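Local coordinates for glyoxalase family protein (Bacillus cereus, PDB 1SS4) that is of unknown function but probably binds a metal ion and may act as a glyoxalase-superfamily enzyme, possibly a methylmalonyl-CoA epimerase, at residues H116-V124 with C134-L143. Numbering follows the deposited sequence.
Sequences HGAELVGEV and CYIRGVEGIL. With FMT (formic acid), chain F.
A water molecule gripped from both segments bridges the backbones where they part: it accepts from Gly122 N and from Tyr135 N, each at 2.9 Å, with Glu123 O 3.0 Å away as a possible acceptor for one of its protons. Before the water takes over, the pairing is direct. Val121 N reaches Tyr135 O at 2.8 Å in a nearly straight bond, and Glu119 and Arg137 exchange two bonds as an antiparallel hydrogen-bonded pair. On the face carrying Leu120 and Ile136, the non-hydrogen-bonded neighbours, Leu120 has CG opposite the backbone N (chi1 -177°), which brings CD1 against both Ile136 CD1, at a tight 3.4 Å, and Cys134 CB. Ala118 CB adds to this layer against Ile136 CG2, and helix 106-115 packs here, Leu113 on Ala118 and Val110 on Cys134. These strands form the hairpin of the second four-stranded sheet, which repeats the 1-4-3-2 order of the first, as expected for the paired βαβββ modules of the vicinal oxygen chelate fold; 119-127 is one of this sheet's two outermost strands within the chain, and Glu123 bonds through its backbone to the second subunit. On the other face Glu119 and Arg137 run alongside each other, Glu119 CG 3.3 Å from Arg137 CB. The guanidinium turns elsewhere: NH1 donates in plane to Gly141 O, NH2 to Ala89 O, and NE (2.8 Å to O1) and, at longer range, NH2 bind a formic acid probably from the crystallisation liquor.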
loop_
_atom_site.group_PDB
_atom_site.type_symbol
_atom_site.label_atom_id
_atom_site.label_comp_id
_atom_site.label_asym_id
_atom_site.label_seq_id
_atom_site.Cartn_x
_atom_site.Cartn_y
_atom_site.Cartn_z
ATOM N N HIS A 116 23.347 -0.171 -0.805
ATOM C CA HIS A 116 22.963 -0.409 0.575
ATOM C C HIS A 116 22.301 -1.767 0.800
ATOM O O HIS A 116 21.686 -1.993 1.844
ATOM C CB HIS A 116 22.027 0.694 1.063
ATOM C CG HIS A 116 22.683 2.032 1.195
ATOM N ND1 HIS A 116 23.873 2.212 1.867
ATOM C CD2 HIS A 116 22.293 3.261 0.783
ATOM C CE1 HIS A 116 24.186 3.496 1.866
ATOM N NE2 HIS A 116 23.243 4.154 1.215
ATOM N N GLY A 117 22.413 -2.664 -0.173
ATOM C CA GLY A 117 21.838 -3.986 -0.004
ATOM C C GLY A 117 20.526 -4.306 -0.700
ATOM O O GLY A 117 20.008 -5.412 -0.547
ATOM N N ALA A 118 19.978 -3.356 -1.452
ATOM C CA ALA A 118 18.727 -3.601 -2.168
ATOM C C ALA A 118 19.058 -4.371 -3.441
ATOM O O ALA A 118 20.200 -4.326 -3.913
ATOM C CB ALA A 118 18.038 -2.277 -2.504
ATOM N N GLU A 119 18.078 -5.080 -3.996
ATOM C CA GLU A 119 18.321 -5.857 -5.205
ATOM C C GLU A 119 17.318 -5.602 -6.327
ATOM O O GLU A 119 16.103 -5.665 -6.126
ATOM C CB GLU A 119 18.329 -7.360 -4.890
ATOM C CG GLU A 119 16.937 -7.959 -4.697
ATOM C CD GLU A 119 16.897 -9.473 -4.878
ATOM O OE1 GLU A 119 17.181 -9.950 -6.002
ATOM O OE2 GLU A 119 16.579 -10.182 -3.898
ATOM N N LEU A 120 17.847 -5.334 -7.520
ATOM C CA LEU A 120 17.024 -5.086 -8.695
ATOM C C LEU A 120 16.296 -6.390 -9.057
ATOM O O LEU A 120 16.924 -7.443 -9.207
ATOM C CB LEU A 120 17.925 -4.616 -9.837
ATOM C CG LEU A 120 17.281 -4.223 -11.163
ATOM C CD1 LEU A 120 16.274 -3.091 -10.939
ATOM C CD2 LEU A 120 18.383 -3.792 -12.147
ATOM N N VAL A 121 14.974 -6.339 -9.191
ATOM C CA VAL A 121 14.220 -7.553 -9.492
ATOM C C VAL A 121 14.384 -7.998 -10.925
ATOM O O VAL A 121 14.577 -9.184 -11.194
ATOM C CB VAL A 121 12.722 -7.369 -9.189
ATOM C CG1 VAL A 121 11.946 -8.660 -9.507
ATOM C CG2 VAL A 121 12.561 -6.999 -7.732
ATOM N N GLY A 122 14.307 -7.046 -11.844
ATOM C CA GLY A 122 14.453 -7.351 -13.253
ATOM C C GLY A 122 15.437 -6.361 -13.838
ATOM O O GLY A 122 16.550 -6.234 -13.352
ATOM N N GLU A 123 15.022 -5.647 -14.873
ATOM C CA GLU A 123 15.887 -4.656 -15.491
ATOM C C GLU A 123 15.233 -3.292 -15.372
ATOM O O GLU A 123 14.032 -3.196 -15.105
ATOM C CB GLU A 123 16.077 -4.975 -16.977
ATOM C CG GLU A 123 16.549 -6.387 -17.260
ATOM C CD GLU A 123 16.433 -6.779 -18.727
ATOM O OE1 GLU A 123 16.600 -7.980 -19.017
ATOM O OE2 GLU A 123 16.180 -5.906 -19.585
ATOM N N VAL A 124 16.030 -2.243 -15.542
ATOM C CA VAL A 124 15.497 -0.896 -15.542
ATOM C C VAL A 124 15.034 -0.789 -16.993
ATOM O O VAL A 124 15.845 -0.715 -17.915
ATOM C CB VAL A 124 16.580 0.157 -15.243
ATOM C CG1 VAL A 124 15.974 1.557 -15.328
ATOM C CG2 VAL A 124 17.182 -0.094 -13.853
ATOM N N CYS A 134 11.653 0.192 -12.789
ATOM C CA CYS A 134 12.129 -1.091 -12.315
ATOM C C CYS A 134 11.463 -1.447 -10.990
ATOM O O CYS A 134 10.774 -0.620 -10.379
ATOM C CB CYS A 134 13.642 -1.054 -12.100
ATOM S SG CYS A 134 14.154 0.049 -10.763
ATOM N N TYR A 135 11.677 -2.687 -10.573
ATOM C CA TYR A 135 11.182 -3.195 -9.297
ATOM C C TYR A 135 12.438 -3.490 -8.506
ATOM O O TYR A 135 13.411 -4.022 -9.039
ATOM C CB TYR A 135 10.400 -4.499 -9.458
ATOM C CG TYR A 135 8.928 -4.353 -9.768
ATOM C CD1 TYR A 135 8.079 -5.464 -9.707
ATOM C CD2 TYR A 135 8.385 -3.129 -10.140
ATOM C CE1 TYR A 135 6.730 -5.352 -10.008
ATOM C CE2 TYR A 135 7.044 -3.008 -10.451
ATOM C CZ TYR A 135 6.222 -4.127 -10.383
ATOM O OH TYR A 135 4.901 -4.007 -10.725
ATOM N N ILE A 136 12.410 -3.154 -7.231
ATOM C CA ILE A 136 13.543 -3.365 -6.354
ATOM C C ILE A 136 13.056 -4.011 -5.084
ATOM O O ILE A 136 11.968 -3.686 -4.611
ATOM C CB ILE A 136 14.175 -2.011 -5.956
ATOM C CG1 ILE A 136 14.766 -1.337 -7.189
ATOM C CG2 ILE A 136 15.216 -2.208 -4.860
ATOM C CD1 ILE A 136 15.960 -2.058 -7.740
ATOM N N ARG A 137 13.857 -4.937 -4.552
ATOM C CA ARG A 137 13.577 -5.572 -3.275
ATOM C C ARG A 137 14.411 -4.705 -2.327
ATOM O O ARG A 137 15.657 -4.729 -2.368
ATOM C CB ARG A 137 14.087 -7.017 -3.248
ATOM C CG ARG A 137 13.303 -7.982 -4.122
ATOM C CD ARG A 137 12.351 -8.807 -3.293
ATOM N NE ARG A 137 11.404 -9.581 -4.095
ATOM C CZ ARG A 137 10.145 -9.790 -3.729
ATOM N NH1 ARG A 137 9.720 -9.273 -2.586
ATOM N NH2 ARG A 137 9.318 -10.512 -4.490
ATOM N N GLY A 138 13.735 -3.917 -1.496
ATOM C CA GLY A 138 14.444 -3.039 -0.590
ATOM C C GLY A 138 14.654 -3.606 0.793
ATOM O O GLY A 138 14.966 -4.789 0.949
ATOM N N VAL A 139 14.481 -2.760 1.806
ATOM C CA VAL A 139 14.650 -3.191 3.184
ATOM C C VAL A 139 13.841 -4.463 3.464
ATOM O O VAL A 139 12.654 -4.552 3.142
ATOM C CB VAL A 139 14.267 -2.068 4.182
ATOM C CG1 VAL A 139 12.795 -1.701 4.035
ATOM C CG2 VAL A 139 14.602 -2.510 5.611
ATOM N N GLU A 140 14.524 -5.464 4.018
ATOM C CA GLU A 140 13.902 -6.736 4.343
ATOM C C GLU A 140 13.171 -7.388 3.164
ATOM O O GLU A 140 12.150 -8.068 3.348
ATOM C CB GLU A 140 12.961 -6.525 5.523
ATOM C CG GLU A 140 13.706 -6.218 6.824
ATOM C CD GLU A 140 12.813 -5.691 7.938
ATOM O OE1 GLU A 140 11.621 -6.048 7.974
ATOM O OE2 GLU A 140 13.312 -4.924 8.797
ATOM N N GLY A 141 13.703 -7.186 1.963
ATOM C CA GLY A 141 13.123 -7.755 0.753
ATOM C C GLY A 141 11.803 -7.169 0.265
ATOM O O GLY A 141 11.233 -7.657 -0.716
ATOM N N ILE A 142 11.318 -6.121 0.929
ATOM C CA ILE A 142 10.047 -5.503 0.559
ATOM C C ILE A 142 10.056 -4.927 -0.861
ATOM O O ILE A 142 10.936 -4.153 -1.240
ATOM C CB ILE A 142 9.669 -4.427 1.609
ATOM C CG1 ILE A 142 9.396 -5.138 2.945
ATOM C CG2 ILE A 142 8.426 -3.620 1.164
ATOM C CD1 ILE A 142 9.325 -4.227 4.150
ATOM N N LEU A 143 9.056 -5.314 -1.642
ATOM C CA LEU A 143 8.939 -4.879 -3.028
ATOM C C LEU A 143 8.511 -3.420 -3.201
ATOM O O LEU A 143 7.471 -2.991 -2.684
ATOM C CB LEU A 143 7.956 -5.782 -3.772
ATOM C CG LEU A 143 7.922 -5.645 -5.298
ATOM C CD1 LEU A 143 9.250 -6.136 -5.865
ATOM C CD2 LEU A 143 6.754 -6.482 -5.865
HETATM C C FMT F . 11.826 -11.719 -6.891
HETATM O O1 FMT F . 12.596 -11.058 -6.118
HETATM O O2 FMT F . 10.794 -11.050 -7.230
HETATM O O HOH W 1 13.298 -4.335 -12.393
#